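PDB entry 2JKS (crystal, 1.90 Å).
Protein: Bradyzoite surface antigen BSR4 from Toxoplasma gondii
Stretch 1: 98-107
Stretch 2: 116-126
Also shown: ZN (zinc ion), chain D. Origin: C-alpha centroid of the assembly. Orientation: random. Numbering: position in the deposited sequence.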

# COMPACT_ATOMS: atom_id res chain seq x y z
N ASP A 98 -5.31 -9.25 -1.57
CA ASP A 98 -6.17 -10.44 -1.79
C ASP A 98 -5.44 -11.64 -2.34
O ASP A 98 -5.87 -12.77 -2.15
CB ASP A 98 -7.30 -10.13 -2.79
CG ASP A 98 -8.23 -9.01 -2.32
OD1 ASP A 98 -8.45 -8.86 -1.09
OD2 ASP A 98 -8.74 -8.30 -3.21
N ARG A 99 -4.36 -11.39 -3.07
CA ARG A 99 -3.63 -12.43 -3.77
C ARG A 99 -2.55 -13.00 -2.83
O ARG A 99 -1.90 -12.25 -2.10
CB ARG A 99 -2.99 -11.84 -5.05
CG ARG A 99 -2.61 -12.90 -6.08
CD ARG A 99 -1.86 -12.32 -7.31
NE ARG A 99 -0.42 -12.56 -7.19
CZ ARG A 99 0.48 -11.60 -7.23
NH1 ARG A 99 0.06 -10.36 -7.50
NH2 ARG A 99 1.78 -11.86 -7.07
N ILE A 100 -2.38 -14.31 -2.83
CA ILE A 100 -1.27 -14.95 -2.11
C ILE A 100 0.04 -14.49 -2.76
O ILE A 100 0.20 -14.62 -3.97
CB ILE A 100 -1.38 -16.51 -2.20
CG1 ILE A 100 -2.70 -17.04 -1.54
CG2 ILE A 100 -0.09 -17.19 -1.72
CD1 ILE A 100 -2.69 -17.31 -0.03
N VAL A 101 0.97 -13.91 -1.98
CA VAL A 101 2.27 -13.49 -2.55
C VAL A 101 3.39 -14.00 -1.66
O VAL A 101 3.31 -13.84 -0.44
CB VAL A 101 2.45 -11.91 -2.67
CG1 VAL A 101 3.16 -11.57 -3.99
CG2 VAL A 101 1.15 -11.15 -2.51
N ASN A 102 4.40 -14.63 -2.24
CA ASN A 102 5.48 -15.18 -1.41
C ASN A 102 6.75 -15.01 -2.18
O ASN A 102 6.75 -14.95 -3.43
CB ASN A 102 5.34 -16.69 -1.16
CG ASN A 102 4.02 -17.11 -0.59
OD1 ASN A 102 3.22 -17.77 -1.27
ND2 ASN A 102 3.81 -16.82 0.68
N TRP A 103 7.86 -14.98 -1.43
CA TRP A 103 9.18 -15.14 -2.02
C TRP A 103 9.22 -16.53 -2.62
O TRP A 103 8.64 -17.45 -2.07
CB TRP A 103 10.25 -15.07 -0.96
CG TRP A 103 10.56 -13.67 -0.45
CD1 TRP A 103 9.95 -13.02 0.58
CD2 TRP A 103 11.57 -12.79 -0.95
NE1 TRP A 103 10.51 -11.78 0.75
CE2 TRP A 103 11.53 -11.61 -0.15
CE3 TRP A 103 12.51 -12.88 -1.98
CZ2 TRP A 103 12.43 -10.50 -0.35
CZ3 TRP A 103 13.39 -11.80 -2.19
CH2 TRP A 103 13.32 -10.62 -1.39
N LYS A 104 9.92 -16.67 -3.74
CA LYS A 104 10.01 -17.93 -4.45
C LYS A 104 11.46 -18.33 -4.54
O LYS A 104 12.28 -17.56 -5.01
CB LYS A 104 9.46 -17.80 -5.85
CG LYS A 104 7.97 -17.85 -5.90
CD LYS A 104 7.51 -17.57 -7.27
CE LYS A 104 5.97 -17.53 -7.32
NZ LYS A 104 5.58 -17.30 -8.73
N VAL A 105 11.74 -19.56 -4.14
CA VAL A 105 13.07 -20.12 -4.36
C VAL A 105 13.40 -20.26 -5.87
O VAL A 105 12.55 -20.60 -6.71
CB VAL A 105 13.26 -21.44 -3.55
CG1 VAL A 105 12.60 -22.56 -4.23
CG2 VAL A 105 14.75 -21.72 -3.34
N ASN A 106 14.62 -19.92 -6.24
CA ASN A 106 15.05 -20.12 -7.59
C ASN A 106 15.55 -21.58 -7.70
O ASN A 106 16.41 -22.04 -6.94
CB ASN A 106 16.00 -19.01 -8.07
CG ASN A 106 15.34 -17.58 -8.01
OD1 ASN A 106 14.12 -17.43 -7.72
ND2 ASN A 106 16.13 -16.55 -8.30
N GLU A 107 14.89 -22.32 -8.58
CA GLU A 107 15.24 -23.73 -8.80
C GLU A 107 15.94 -23.90 -10.16
O GLU A 107 15.45 -23.45 -11.21
CB GLU A 107 14.01 -24.63 -8.57
CG GLU A 107 13.60 -24.60 -7.09
CD GLU A 107 12.26 -25.27 -6.75
OE1 GLU A 107 11.21 -24.58 -6.75
OE2 GLU A 107 12.29 -26.47 -6.40
N GLN A 116 21.70 -20.31 -2.05
CA GLN A 116 20.31 -20.18 -2.32
C GLN A 116 19.92 -18.78 -2.73
O GLN A 116 20.51 -17.78 -2.28
CB GLN A 116 19.54 -20.61 -1.09
CG GLN A 116 19.88 -22.06 -0.70
CD GLN A 116 19.67 -22.33 0.77
OE1 GLN A 116 20.62 -22.28 1.57
NE2 GLN A 116 18.44 -22.61 1.14
N LYS A 117 18.92 -18.70 -3.62
CA LYS A 117 18.44 -17.43 -4.07
C LYS A 117 16.91 -17.49 -4.16
O LYS A 117 16.34 -18.55 -4.47
CB LYS A 117 19.10 -17.05 -5.39
CG LYS A 117 18.73 -15.63 -5.87
CD LYS A 117 19.61 -15.25 -7.04
CE LYS A 117 19.22 -13.96 -7.70
NZ LYS A 117 20.31 -13.69 -8.72
N TRP A 118 16.28 -16.34 -3.88
CA TRP A 118 14.84 -16.15 -3.82
C TRP A 118 14.49 -14.88 -4.58
O TRP A 118 15.29 -13.94 -4.62
CB TRP A 118 14.32 -16.04 -2.38
CG TRP A 118 14.63 -17.22 -1.52
CD1 TRP A 118 13.84 -18.33 -1.32
CD2 TRP A 118 15.82 -17.42 -0.76
NE1 TRP A 118 14.47 -19.20 -0.46
CE2 TRP A 118 15.68 -18.66 -0.10
CE3 TRP A 118 16.98 -16.64 -0.53
CZ2 TRP A 118 16.69 -19.17 0.75
CZ3 TRP A 118 17.97 -17.14 0.31
CH2 TRP A 118 17.81 -18.40 0.95
N SER A 119 13.27 -14.85 -5.12
CA SER A 119 12.73 -13.74 -5.91
C SER A 119 11.37 -13.39 -5.33
O SER A 119 10.62 -14.31 -5.01
CB SER A 119 12.45 -14.23 -7.36
OG SER A 119 13.62 -14.21 -8.11
N LEU A 120 11.05 -12.10 -5.21
CA LEU A 120 9.71 -11.65 -4.82
C LEU A 120 9.26 -10.71 -5.90
O LEU A 120 9.89 -9.68 -6.15
CB LEU A 120 9.69 -10.97 -3.43
CG LEU A 120 8.42 -10.18 -3.03
CD1 LEU A 120 7.21 -11.11 -2.97
CD2 LEU A 120 8.59 -9.42 -1.66
N GLU A 121 8.20 -11.09 -6.61
CA GLU A 121 7.70 -10.24 -7.70
C GLU A 121 6.32 -9.71 -7.29
O GLU A 121 5.37 -10.45 -7.20
CB GLU A 121 7.62 -11.03 -9.03
CG GLU A 121 6.87 -10.25 -10.13
CD GLU A 121 6.63 -11.11 -11.33
OE1 GLU A 121 5.89 -12.13 -11.21
OE2 GLU A 121 7.16 -10.76 -12.40
N LEU A 122 6.21 -8.41 -7.01
CA LEU A 122 4.89 -7.87 -6.82
C LEU A 122 4.22 -7.55 -8.14
O LEU A 122 4.91 -7.26 -9.13
CB LEU A 122 4.95 -6.64 -5.91
CG LEU A 122 5.64 -6.89 -4.58
CD1 LEU A 122 5.64 -5.59 -3.81
CD2 LEU A 122 4.98 -8.00 -3.80
N HIS A 123 2.88 -7.66 -8.17
CA HIS A 123 2.03 -7.25 -9.29
C HIS A 123 1.35 -5.94 -8.84
O HIS A 123 1.35 -5.59 -7.64
CB HIS A 123 0.96 -8.31 -9.71
CG HIS A 123 1.51 -9.64 -10.17
ND1 HIS A 123 0.74 -10.59 -10.82
CD2 HIS A 123 2.76 -10.16 -10.12
CE1 HIS A 123 1.48 -11.65 -11.10
NE2 HIS A 123 2.71 -11.40 -10.72
N ASN A 124 0.76 -5.20 -9.77
CA ASN A 124 0.20 -3.88 -9.41
C ASN A 124 -0.86 -4.01 -8.35
O ASN A 124 -0.94 -3.22 -7.39
CB ASN A 124 -0.28 -3.13 -10.65
CG ASN A 124 0.87 -2.52 -11.45
OD1 ASN A 124 1.97 -2.24 -10.93
ND2 ASN A 124 0.61 -2.28 -12.73
N GLU A 125 -1.63 -5.08 -8.46
CA GLU A 125 -2.71 -5.35 -7.51
C GLU A 125 -2.20 -5.70 -6.11
O GLU A 125 -2.97 -5.66 -5.14
CB GLU A 125 -3.67 -6.43 -8.06
CG GLU A 125 -3.24 -7.92 -8.02
CD GLU A 125 -2.47 -8.40 -9.28
OE1 GLU A 125 -2.08 -7.53 -10.12
OE2 GLU A 125 -2.26 -9.64 -9.44
N ASP A 126 -0.87 -5.98 -6.00
CA ASP A 126 -0.30 -6.32 -4.70
C ASP A 126 0.13 -5.08 -3.94
O ASP A 126 0.45 -5.15 -2.75
CB ASP A 126 0.92 -7.26 -4.80
CG ASP A 126 0.60 -8.59 -5.45
OD1 ASP A 126 -0.49 -9.16 -5.25
OD2 ASP A 126 1.50 -9.12 -6.12
ZN ZN D . -1.22 -10.38 -11.08
O HOH W 1 -5.38 -6.87 -3.46
O HOH W 2 4.98 -14.04 -9.81
O HOH W 3 18.01 -21.54 -4.18

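What pairs the two backbones? Lys104 and Ser119 form an antiparallel hydrogen-bonded pair: Lys104 N donates to Ser119 O at 2.8 Å, and Ser119 N returns the bond to Lys104 O at 2.9 Å. Asn106 N continues the ladder, reaching Lys117 O at 2.8 Å and nearly straight. Val105 and Trp118 form the non-hydrogen-bonded pair between these rungs, their CA atoms 4.4 Å apart. Beyond them, water 3 donates to Asn106 O and accepts from Lys117 N, carrying the connection past the direct bonds.

How do the apolar side chains pack? Trp103 leaves its backbone sideways, yet with chi1 m and chi2 near 88° its indole lies against Leu120. Leu120 CB sits 3.6 Å from the centroid of the Trp103 six-membered ring, almost on its normal, a CH-pi contact over the face. Trp103 CE3 also meets Trp118 CB at 3.7 Å. Both tryptophans and Leu120 are buried, a fitting place for broad apolar surfaces. Val105, chi1 p, shares a face with Trp118, its CB 3.9 Å from Trp118 CD1. Farther along, Val101 CG1 touches Leu122 CD2 at 4.0 Å; the CA-to-CB bond of Leu122 points away, but its end comes nearer.

Why does Arg99 reach so far? With chi1 and chi2 both t, its chain extends toward stretch 2, where NH1 forms a salt bridge with Asp126 OD2. The modelled Arg99 NH1 to Asp126 OD2 distance of 2.3 Å is very short, and the position of NH1 is less certain. His123 ND1 lies over one guanidinium face and Asp126 OD1 over the opposite one.

What organises the acidic and histidine side chains there? Zinc is bound by His123 ND1 at 2.0 Å and Glu125 OE2 at 2.1 Å, with His123 chi1 m and Glu125 chi1 p. Asp126 OD2 also accepts from His123 N at 2.9 Å, bracing the turn that receives Arg99.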